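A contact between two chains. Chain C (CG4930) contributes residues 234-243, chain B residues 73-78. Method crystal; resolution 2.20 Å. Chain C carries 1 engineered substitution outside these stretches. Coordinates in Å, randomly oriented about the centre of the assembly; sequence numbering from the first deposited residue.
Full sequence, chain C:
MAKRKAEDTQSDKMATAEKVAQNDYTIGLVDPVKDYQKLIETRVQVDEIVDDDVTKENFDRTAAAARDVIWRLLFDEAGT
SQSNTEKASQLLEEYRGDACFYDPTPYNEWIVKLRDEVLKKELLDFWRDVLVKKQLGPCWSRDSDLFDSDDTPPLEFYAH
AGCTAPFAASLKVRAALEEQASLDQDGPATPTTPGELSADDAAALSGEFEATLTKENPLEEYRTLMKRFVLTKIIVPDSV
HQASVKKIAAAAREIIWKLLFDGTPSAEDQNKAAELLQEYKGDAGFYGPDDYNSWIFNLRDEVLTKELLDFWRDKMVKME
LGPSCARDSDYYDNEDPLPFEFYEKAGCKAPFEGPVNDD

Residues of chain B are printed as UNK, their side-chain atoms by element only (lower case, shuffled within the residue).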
ATOM      1  N   ILE C 234      -2.950 -21.471  12.289  1.00 33.40           N
ATOM      2  CA  ILE C 234      -3.232 -21.707  13.702  1.00 33.43           C
ATOM      3  C   ILE C 234      -2.247 -20.948  14.603  1.00 33.46           C
ATOM      4  O   ILE C 234      -1.031 -21.081  14.465  1.00 33.56           O
ATOM      5  CB  ILE C 234      -3.294 -23.236  14.027  1.00 33.37           C
ATOM      6  CG1 ILE C 234      -3.581 -23.470  15.515  1.00 33.36           C
ATOM      7  CG2 ILE C 234      -2.033 -23.968  13.544  1.00 33.42           C
ATOM      8  CD1 ILE C 234      -3.768 -24.928  15.892  1.00 33.43           C
ATOM      9  N   ILE C 235      -2.784 -20.135  15.511  1.00 33.51           N
ATOM     10  CA  ILE C 235      -1.961 -19.306  16.396  1.00 33.55           C
ATOM     11  C   ILE C 235      -1.430 -20.116  17.581  1.00 33.53           C
ATOM     12  O   ILE C 235      -2.112 -20.273  18.598  1.00 33.52           O
ATOM     13  CB  ILE C 235      -2.740 -18.071  16.919  1.00 33.61           C
ATOM     14  CG1 ILE C 235      -3.614 -17.461  15.815  1.00 33.65           C
ATOM     15  CG2 ILE C 235      -1.774 -17.033  17.490  1.00 33.76           C
ATOM     16  CD1 ILE C 235      -4.773 -16.615  16.332  1.00 33.55           C
ATOM     17  N   VAL C 236      -0.208 -20.623  17.437  1.00 33.53           N
ATOM     18  CA  VAL C 236       0.424 -21.476  18.447  1.00 33.53           C
ATOM     19  C   VAL C 236       1.621 -20.752  19.067  1.00 33.62           C
ATOM     20  O   VAL C 236       2.489 -20.274  18.334  1.00 33.69           O
ATOM     21  CB  VAL C 236       0.884 -22.825  17.825  1.00 33.44           C
ATOM     22  CG1 VAL C 236       1.692 -23.656  18.820  1.00 33.25           C
ATOM     23  CG2 VAL C 236      -0.312 -23.616  17.319  1.00 33.26           C
ATOM     24  N   PRO C 237       1.664 -20.655  20.416  1.00 33.69           N
ATOM     25  CA  PRO C 237       2.781 -20.017  21.122  1.00 33.77           C
ATOM     26  C   PRO C 237       4.132 -20.615  20.734  1.00 33.92           C
ATOM     27  O   PRO C 237       4.226 -21.821  20.471  1.00 33.83           O
ATOM     28  CB  PRO C 237       2.470 -20.295  22.596  1.00 33.72           C
ATOM     29  CG  PRO C 237       0.998 -20.446  22.640  1.00 33.69           C
ATOM     30  CD  PRO C 237       0.638 -21.141  21.358  1.00 33.68           C
ATOM     31  N   ASP C 238       5.154 -19.769  20.654  1.00 34.10           N
ATOM     32  CA  ASP C 238       6.462 -20.179  20.153  1.00 34.30           C
ATOM     33  C   ASP C 238       7.028 -21.392  20.884  1.00 34.45           C
ATOM     34  O   ASP C 238       7.468 -22.358  20.259  1.00 34.39           O
ATOM     35  CB  ASP C 238       7.452 -19.015  20.232  1.00 34.28           C
ATOM     36  CG  ASP C 238       8.895 -19.468  20.127  1.00 34.28           C
ATOM     37  OD1 ASP C 238       9.778 -18.776  20.676  1.00 34.34           O
ATOM     38  OD2 ASP C 238       9.146 -20.515  19.495  1.00 33.63           O
ATOM     39  N   SER C 239       7.021 -21.332  22.210  1.00 34.66           N
ATOM     40  CA  SER C 239       7.614 -22.387  23.037  1.00 34.90           C
ATOM     41  C   SER C 239       6.974 -23.757  22.807  1.00 35.08           C
ATOM     42  O   SER C 239       7.647 -24.786  22.900  1.00 35.11           O
ATOM     43  CB  SER C 239       7.548 -22.012  24.521  1.00 34.93           C
ATOM     44  OG  SER C 239       6.241 -21.604  24.899  1.00 34.95           O
ATOM     45  N   VAL C 240       5.676 -23.760  22.510  1.00 35.37           N
ATOM     46  CA  VAL C 240       4.947 -24.983  22.178  1.00 35.61           C
ATOM     47  C   VAL C 240       5.412 -25.516  20.826  1.00 35.87           C
ATOM     48  O   VAL C 240       5.829 -26.671  20.715  1.00 35.98           O
ATOM     49  CB  VAL C 240       3.420 -24.748  22.130  1.00 35.62           C
ATOM     50  CG1 VAL C 240       2.690 -26.026  21.707  1.00 35.50           C
ATOM     51  CG2 VAL C 240       2.905 -24.241  23.477  1.00 35.54           C
ATOM     52  N   HIS C 241       5.348 -24.661  19.809  1.00 36.17           N
ATOM     53  CA  HIS C 241       5.777 -25.030  18.461  1.00 36.49           C
ATOM     54  C   HIS C 241       7.271 -25.358  18.433  1.00 36.52           C
ATOM     55  O   HIS C 241       7.704 -26.215  17.662  1.00 36.54           O
ATOM     56  CB  HIS C 241       5.435 -23.922  17.457  1.00 36.63           C
ATOM     57  CG  HIS C 241       5.290 -24.409  16.046  1.00 37.08           C
ATOM     58  ND1 HIS C 241       6.143 -24.026  15.034  1.00 37.54           N
ATOM     59  CD2 HIS C 241       4.395 -25.256  15.483  1.00 37.28           C
ATOM     60  CE1 HIS C 241       5.778 -24.612  13.906  1.00 37.52           C
ATOM     61  NE2 HIS C 241       4.720 -25.365  14.153  1.00 37.36           N
ATOM     62  N   GLN C 242       8.041 -24.686  19.290  1.00 36.60           N
ATOM     63  CA  GLN C 242       9.450 -25.011  19.513  1.00 36.82           C
ATOM     64  C   GLN C 242       9.609 -26.463  19.961  1.00 36.86           C
ATOM     65  O   GLN C 242      10.449 -27.184  19.429  1.00 36.71           O
ATOM     66  CB  GLN C 242      10.056 -24.083  20.574  1.00 36.85           C
ATOM     67  CG  GLN C 242      11.578 -24.093  20.636  1.00 37.13           C
ATOM     68  CD  GLN C 242      12.208 -23.120  19.658  1.00 37.49           C
ATOM     69  OE1 GLN C 242      12.137 -21.905  19.844  1.00 37.66           O
ATOM     70  NE2 GLN C 242      12.836 -23.652  18.612  1.00 37.22           N
ATOM     71  N   ALA C 243       8.785 -26.873  20.928  1.00 37.01           N
ATOM     72  CA  ALA C 243       8.827 -28.219  21.511  1.00 37.12           C
ATOM     73  C   ALA C 243       8.396 -29.321  20.537  1.00 37.19           C
ATOM     74  O   ALA C 243       9.016 -30.384  20.485  1.00 37.25           O
ATOM     75  CB  ALA C 243       7.988 -28.271  22.787  1.00 37.15           C
TER
ATOM     76  N   UNK B  73      19.747 -16.725  19.231  1.00 39.54           N
ATOM     77  CA  UNK B  73      18.597 -15.990  18.689  1.00 38.34           C
ATOM     78  C   UNK B  73      17.811 -16.747  17.630  1.00 37.54           C
ATOM     79  O   UNK B  73      18.387 -17.250  16.661  1.00 37.31           O
ATOM     80  c   UNK B  73      19.065 -14.692  18.053  1.00 38.20           C
ATOM     81  s   UNK B  73      20.100 -13.693  19.075  1.00 38.12           S
ATOM     82  N   UNK B  74      16.490 -16.768  17.792  1.00 36.50           N
ATOM     83  CA  UNK B  74      15.602 -17.438  16.846  1.00 35.79           C
ATOM     84  C   UNK B  74      14.488 -16.509  16.370  1.00 34.63           C
ATOM     85  O   UNK B  74      14.071 -15.597  17.091  1.00 34.66           O
ATOM     86  o   UNK B  74      16.047 -19.944  19.189  1.00 39.40           O
ATOM     87  o   UNK B  74      16.845 -20.160  17.136  1.00 39.85           O
ATOM     88  c   UNK B  74      14.990 -18.695  17.466  1.00 35.91           C
ATOM     89  c   UNK B  74      16.038 -19.669  17.965  1.00 38.35           C
ATOM     90  N   UNK B  75      14.013 -16.765  15.156  1.00 33.24           N
ATOM     91  CA  UNK B  75      12.932 -16.005  14.557  1.00 32.60           C
ATOM     92  C   UNK B  75      11.628 -16.367  15.269  1.00 32.69           C
ATOM     93  O   UNK B  75      11.280 -17.543  15.385  1.00 32.91           O
ATOM     94  c   UNK B  75      12.840 -16.315  13.063  1.00 32.15           C
ATOM     95  c   UNK B  75      14.233 -14.625  11.820  1.00 30.55           C
ATOM     96  c   UNK B  75      15.048 -16.853  11.973  1.00 29.86           C
ATOM     97  c   UNK B  75      16.321 -15.195  10.796  1.00 30.45           C
ATOM     98  c   UNK B  75      16.170 -16.497  11.242  1.00 30.68           C
ATOM     99  c   UNK B  75      15.349 -14.259  11.086  1.00 30.80           C
ATOM    100  c   UNK B  75      14.071 -15.921  12.274  1.00 31.14           C
ATOM    101  N   UNK B  76      10.927 -15.358  15.771  1.00 32.38           N
ATOM    102  CA  UNK B  76       9.749 -15.592  16.607  1.00 32.40           C
ATOM    103  C   UNK B  76       8.655 -14.582  16.341  1.00 31.92           C
ATOM    104  O   UNK B  76       8.950 -13.424  16.005  1.00 31.98           O
ATOM    105  c   UNK B  76      11.900 -14.624  19.621  1.00 37.25           C
ATOM    106  c   UNK B  76      10.136 -15.580  18.088  1.00 32.81           C
ATOM    107  n   UNK B  76      12.860 -12.364  18.944  1.00 37.86           N
ATOM    108  c   UNK B  76      10.805 -14.302  18.582  1.00 33.64           C
ATOM    109  c   UNK B  76      12.713 -13.372  20.038  1.00 36.00           C
ATOM    110  N   UNK B  77       7.399 -15.017  16.484  1.00 31.40           N
ATOM    111  CA  UNK B  77       6.237 -14.126  16.349  1.00 31.49           C
ATOM    112  C   UNK B  77       6.282 -13.005  17.388  1.00 31.35           C
ATOM    113  O   UNK B  77       6.747 -13.203  18.512  1.00 31.77           O
ATOM    114  n   UNK B  77       2.925 -16.734  19.055  1.00 33.59           N
ATOM    115  c   UNK B  77       3.143 -15.897  18.045  1.00 31.54           C
ATOM    116  c   UNK B  77       4.572 -15.381  17.890  1.00 30.80           C
ATOM    117  o   UNK B  77       2.247 -15.529  17.287  1.00 31.80           O
ATOM    118  c   UNK B  77       4.911 -14.900  16.463  1.00 31.49           C
ATOM    119  N   UNK B  78       5.813 -11.834  16.993  1.00 31.21           N
ATOM    120  CA  UNK B  78       5.715 -10.679  17.887  1.00 31.84           C
ATOM    121  C   UNK B  78       4.305 -10.614  18.509  1.00 31.74           C
ATOM    122  O   UNK B  78       3.325 -10.271  17.830  1.00 31.13           O
ATOM    123  o   UNK B  78       5.630  -8.235  19.172  1.00 31.68           O
ATOM    124  o   UNK B  78       6.548  -7.114  17.522  1.00 32.22           O
ATOM    125  c   UNK B  78       6.066  -8.161  18.001  1.00 32.35           C
ATOM    126  c   UNK B  78       6.025  -9.394  17.107  1.00 31.43           C
TER

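Position 73 of chain B carries two side-chain atoms, a carbon followed by a sulfur, and is out of reach of the chain C stretch. A sulfur one bond beyond CB identifies cysteine, C73(B), which takes no part in the contact.

Position 74 has two carbons, the second bonded to two oxygens, in an unbranched path from CA to a carboxylate. Its CA-to-CB bond points toward chain C, and its nearest neighbour there is Q242(C), with which it buries a small area. This short acid is aspartate, D74(B), with chi1 at -56° (m). No hydrogen bond joins the two, and the amide orientation of Q242(C) is too uncertain to carry further argument.

At position 75 one carbon leads to a ring of six carbons with no heteroatom. The CA-to-CB bond points away from chain C, whereas those of 74, 76 and 77 point toward it, and the side chain makes no contact. The residue is phenylalanine, F75(B).

Position 76 shows four carbons in a row ending in nitrogen. CA to CB is directed toward chain C, but the end of the side chain leads away. What reaches chain C is the base of the side chain: CB of position 76 lies 4.1 Å from OD1 of D238(C). The pattern is that of lysine, K76(B). Its NZ is hydrogen-bonded elsewhere in the structure and lies 7.3 Å from OD1 of D238(C), so the opposite charges form no salt bridge.

Position 77 has three carbons, the third bearing one oxygen and one nitrogen. The side-chain nitrogen of 77 lies 3.6 Å from O of V236(C) and 3.9 Å from CA of P237(C); the first distance is too long to count as a hydrogen bond. The side-chain oxygen of 77 lies 4.3 Å from CG2 of I235(C). An amide at that distance from CA means glutamine, Q77(B). Its p, t side chain reaches chain C just before the helix that starts at D238(C), and its OE1 is hydrogen-bonded elsewhere in the structure.

Position 78 has two carbons, the second with two oxygens, and is out of reach of chain C: aspartate again, D78(B).

The contact works by packing, with 209 Å² buried in total and no hydrogen bond across it. Q77(B) contributes most, 64 Å², set against residues 235 to 238, while D238(C) is the most covered residue of chain C at 44 Å², and its CA-to-CB bond points toward chain B. The hydrogen bond from N of H241(C) to O of P237(C), 3.1 Å, belongs to the first turn of the helix following the segment Q77(B) packs on.

Chain B, residues 73-78: CDFKQD
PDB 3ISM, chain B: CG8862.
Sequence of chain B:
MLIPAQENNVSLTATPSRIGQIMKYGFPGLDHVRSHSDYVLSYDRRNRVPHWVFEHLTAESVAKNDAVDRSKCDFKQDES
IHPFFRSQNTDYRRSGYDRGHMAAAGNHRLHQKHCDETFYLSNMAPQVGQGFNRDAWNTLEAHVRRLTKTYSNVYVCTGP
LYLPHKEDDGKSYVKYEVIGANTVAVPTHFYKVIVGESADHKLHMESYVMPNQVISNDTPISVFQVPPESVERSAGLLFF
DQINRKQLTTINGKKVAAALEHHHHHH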